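Local coordinates for protein NDP-N-acetyl-D-galactosaminuronic acid dehydrogenase (Methanosarcina mazei Go1, PDB 3G79) that probably oxidises UDP-N-acetyl-D-mannosamine to its uronic acid with two molecules of NAD+, at residues A[66-71]-A[76-81]. Numbering follows the deposited sequence.
Sequences GESPLK and GLEELI
Ile81 N bonds to Leu77 O at 3.0 Å, fixing within the first turns of helix 77-86 two residues that both meet the 66-71 loop. Between them, Glu78 OE1 comes to 3.6 Å from Ser68 N without a hydrogen bond, so its carboxylate meets the loop mainly by van der Waals contact. The Glu78 chain, its CG anti to the backbone N (chi1 -173°) and bent at chi2, brings CD to 3.7 Å from Glu67 CA. The other oxygen, OE2, rests against the first two side-chain carbons of Glu67, 3.5 Å from its CB. Glu67 runs alongside, pointing the same way, its extended chain carrying the second carboxylate onward; the two carboxylate planes are 36° apart. Glu67 OE1 and Glu78 OE2 remain 5.0 Å apart, and their like charges would probably disfavour a closer approach, while Arg65 gives Glu67 a weak, long ion pair. Ile81 carries the rest of the packing. Its CG2 branch presses tightly on the Gly66 backbone, 3.3 Å from Gly66 C. The CD1 end turns along the loop to Ser68 CB at 3.6 Å; Leu77 CD2 approaches the same carbon more loosely, at 4.2 Å. An alanine here in place of Ile81 would lack both branches and would probably leave a gap between the helix and Gly66 and Ser68, letting the loop shift. Gly66 has positive phi (109°), a conformation in which a CB would collide with the preceding carbonyl oxygen. The loop thus folds back on helix 77-86 within the Rossmann-type NAD-binding domain, in the crossover from strand 45-49 through helices 59-63 and 77-86 to the parallel strand 90-93, outermost in this chain's sheet, while Leu80 and Ile81 pack against Val35 of helix 30-39.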
ATOM      1  N   GLY A  66      29.436  -6.462  35.262  1.00 47.24           N
ATOM      2  CA  GLY A  66      27.998  -6.409  35.068  1.00 48.31           C
ATOM      3  C   GLY A  66      27.411  -5.098  34.566  1.00 49.75           C
ATOM      4  O   GLY A  66      26.293  -4.756  34.966  1.00 49.40           O
ATOM      5  N   GLU A  67      28.121  -4.401  33.663  1.00 51.51           N
ATOM      6  CA  GLU A  67      27.778  -3.013  33.255  1.00 53.51           C
ATOM      7  C   GLU A  67      27.764  -2.809  31.726  1.00 56.22           C
ATOM      8  O   GLU A  67      28.340  -3.630  31.019  1.00 56.77           O
ATOM      9  CB  GLU A  67      28.772  -2.041  33.911  1.00 53.12           C
ATOM     10  CG  GLU A  67      29.094  -2.374  35.382  1.00 46.96           C
ATOM     11  CD  GLU A  67      30.407  -1.773  35.886  1.00 53.00           C
ATOM     12  OE1 GLU A  67      30.562  -1.673  37.120  1.00 47.02           O
ATOM     13  OE2 GLU A  67      31.287  -1.412  35.074  1.00 46.86           O
ATOM     14  N   SER A  68      27.164  -1.715  31.217  1.00 58.34           N
ATOM     15  CA  SER A  68      27.003  -1.515  29.740  1.00 60.74           C
ATOM     16  C   SER A  68      27.855  -0.379  29.034  1.00 63.70           C
ATOM     17  O   SER A  68      29.006  -0.174  29.435  1.00 63.77           O
ATOM     18  CB  SER A  68      25.502  -1.546  29.337  1.00 60.11           C
ATOM     19  OG  SER A  68      24.815  -0.314  29.497  1.00 40.31           O
ATOM     20  N   PRO A  69      27.340   0.285  27.935  1.00 65.75           N
ATOM     21  CA  PRO A  69      28.043   1.457  27.390  1.00 66.58           C
ATOM     22  C   PRO A  69      27.265   2.787  27.567  1.00 68.33           C
ATOM     23  O   PRO A  69      26.705   3.070  28.644  1.00 68.64           O
ATOM     24  CB  PRO A  69      28.108   1.131  25.900  1.00 66.13           C
ATOM     25  CG  PRO A  69      26.734   0.494  25.624  1.00 62.66           C
ATOM     26  CD  PRO A  69      26.293  -0.147  26.971  1.00 66.11           C
ATOM     27  N   LEU A  70      27.216   3.575  26.493  1.00 69.17           N
ATOM     28  CA  LEU A  70      26.746   4.964  26.543  1.00 69.81           C
ATOM     29  C   LEU A  70      25.224   5.196  26.391  1.00 69.42           C
ATOM     30  O   LEU A  70      24.605   4.755  25.417  1.00 68.47           O
ATOM     31  CB  LEU A  70      27.540   5.799  25.513  1.00 70.32           C
ATOM     32  CG  LEU A  70      29.023   6.067  25.842  1.00 75.87           C
ATOM     33  CD1 LEU A  70      29.960   6.058  24.606  1.00 70.50           C
ATOM     34  CD2 LEU A  70      29.174   7.367  26.635  1.00 70.68           C
ATOM     35  N   LYS A  71      24.639   5.876  27.382  1.00 69.95           N
ATOM     36  CA  LYS A  71      23.333   6.587  27.242  1.00 70.61           C
ATOM     37  C   LYS A  71      22.076   6.056  27.975  1.00 70.47           C
ATOM     38  O   LYS A  71      20.976   6.602  27.774  1.00 70.88           O
ATOM     39  CB  LYS A  71      22.989   6.930  25.762  1.00 70.70           C
ATOM     40  CG  LYS A  71      23.778   8.129  25.195  1.00 85.02           C
ATOM     41  CD  LYS A  71      23.062   8.846  24.056  1.00 70.48           C
ATOM     42  CE  LYS A  71      22.054   9.857  24.581  1.00 84.95           C
ATOM     43  NZ  LYS A  71      21.582  10.771  23.510  1.00 69.82           N
ATOM     44  N   GLY A  76      16.720  -1.915  31.991  1.00 53.45           N
ATOM     45  CA  GLY A  76      16.897  -3.268  32.468  1.00 50.45           C
ATOM     46  C   GLY A  76      18.221  -3.803  31.928  1.00 47.14           C
ATOM     47  O   GLY A  76      18.698  -4.853  32.380  1.00 46.18           O
ATOM     48  N   LEU A  77      18.828  -3.084  30.976  1.00 44.98           N
ATOM     49  CA  LEU A  77      20.032  -3.609  30.335  1.00 43.86           C
ATOM     50  C   LEU A  77      21.108  -3.901  31.361  1.00 43.50           C
ATOM     51  O   LEU A  77      21.482  -5.055  31.534  1.00 44.74           O
ATOM     52  CB  LEU A  77      20.555  -2.732  29.192  1.00 43.06           C
ATOM     53  CG  LEU A  77      21.762  -3.363  28.455  1.00 56.10           C
ATOM     54  CD1 LEU A  77      21.587  -4.868  28.164  1.00 41.92           C
ATOM     55  CD2 LEU A  77      22.112  -2.638  27.171  1.00 41.88           C
ATOM     56  N   GLU A  78      21.563  -2.882  32.072  1.00 42.18           N
ATOM     57  CA  GLU A  78      22.571  -3.065  33.121  1.00 41.59           C
ATOM     58  C   GLU A  78      22.158  -4.097  34.191  1.00 41.80           C
ATOM     59  O   GLU A  78      23.011  -4.801  34.755  1.00 41.77           O
ATOM     60  CB  GLU A  78      22.925  -1.717  33.755  1.00 40.60           C
ATOM     61  CG  GLU A  78      24.087  -1.800  34.733  1.00 47.92           C
ATOM     62  CD  GLU A  78      25.134  -0.692  34.548  1.00 41.40           C
ATOM     63  OE1 GLU A  78      25.100   0.048  33.521  1.00 47.99           O
ATOM     64  OE2 GLU A  78      26.000  -0.587  35.436  1.00 47.72           O
ATOM     65  N   GLU A  79      20.854  -4.193  34.467  1.00 41.36           N
ATOM     66  CA  GLU A  79      20.361  -5.142  35.483  1.00 40.39           C
ATOM     67  C   GLU A  79      20.361  -6.574  34.920  1.00 37.49           C
ATOM     68  O   GLU A  79      20.674  -7.529  35.623  1.00 36.90           O
ATOM     69  CB  GLU A  79      18.971  -4.744  36.003  1.00 41.45           C
ATOM     70  CG  GLU A  79      18.929  -3.386  36.749  1.00 51.97           C
ATOM     71  CD  GLU A  79      18.727  -2.152  35.823  1.00 43.21           C
ATOM     72  OE1 GLU A  79      18.316  -1.091  36.354  1.00 52.10           O
ATOM     73  OE2 GLU A  79      18.981  -2.232  34.587  1.00 51.68           O
ATOM     74  N   LEU A  80      20.025  -6.690  33.640  1.00 34.80           N
ATOM     75  CA  LEU A  80      20.101  -7.950  32.939  1.00 32.32           C
ATOM     76  C   LEU A  80      21.551  -8.497  32.938  1.00 30.59           C
ATOM     77  O   LEU A  80      21.770  -9.635  33.337  1.00 30.04           O
ATOM     78  CB  LEU A  80      19.535  -7.800  31.526  1.00 31.15           C
ATOM     79  CG  LEU A  80      19.344  -9.095  30.730  1.00 39.10           C
ATOM     80  CD1 LEU A  80      18.683 -10.189  31.559  1.00 31.03           C
ATOM     81  CD2 LEU A  80      18.584  -8.843  29.421  1.00 30.55           C
ATOM     82  N   ILE A  81      22.518  -7.666  32.531  1.00 29.55           N
ATOM     83  CA  ILE A  81      23.945  -8.006  32.571  1.00 28.14           C
ATOM     84  C   ILE A  81      24.334  -8.430  33.983  1.00 28.49           C
ATOM     85  O   ILE A  81      24.968  -9.473  34.186  1.00 28.86           O
ATOM     86  CB  ILE A  81      24.808  -6.814  32.168  1.00 28.10           C
ATOM     87  CG1 ILE A  81      24.445  -6.314  30.740  1.00 24.32           C
ATOM     88  CG2 ILE A  81      26.281  -7.185  32.302  1.00 24.48           C
ATOM     89  CD1 ILE A  81      24.770  -4.868  30.474  1.00 25.68           C
TER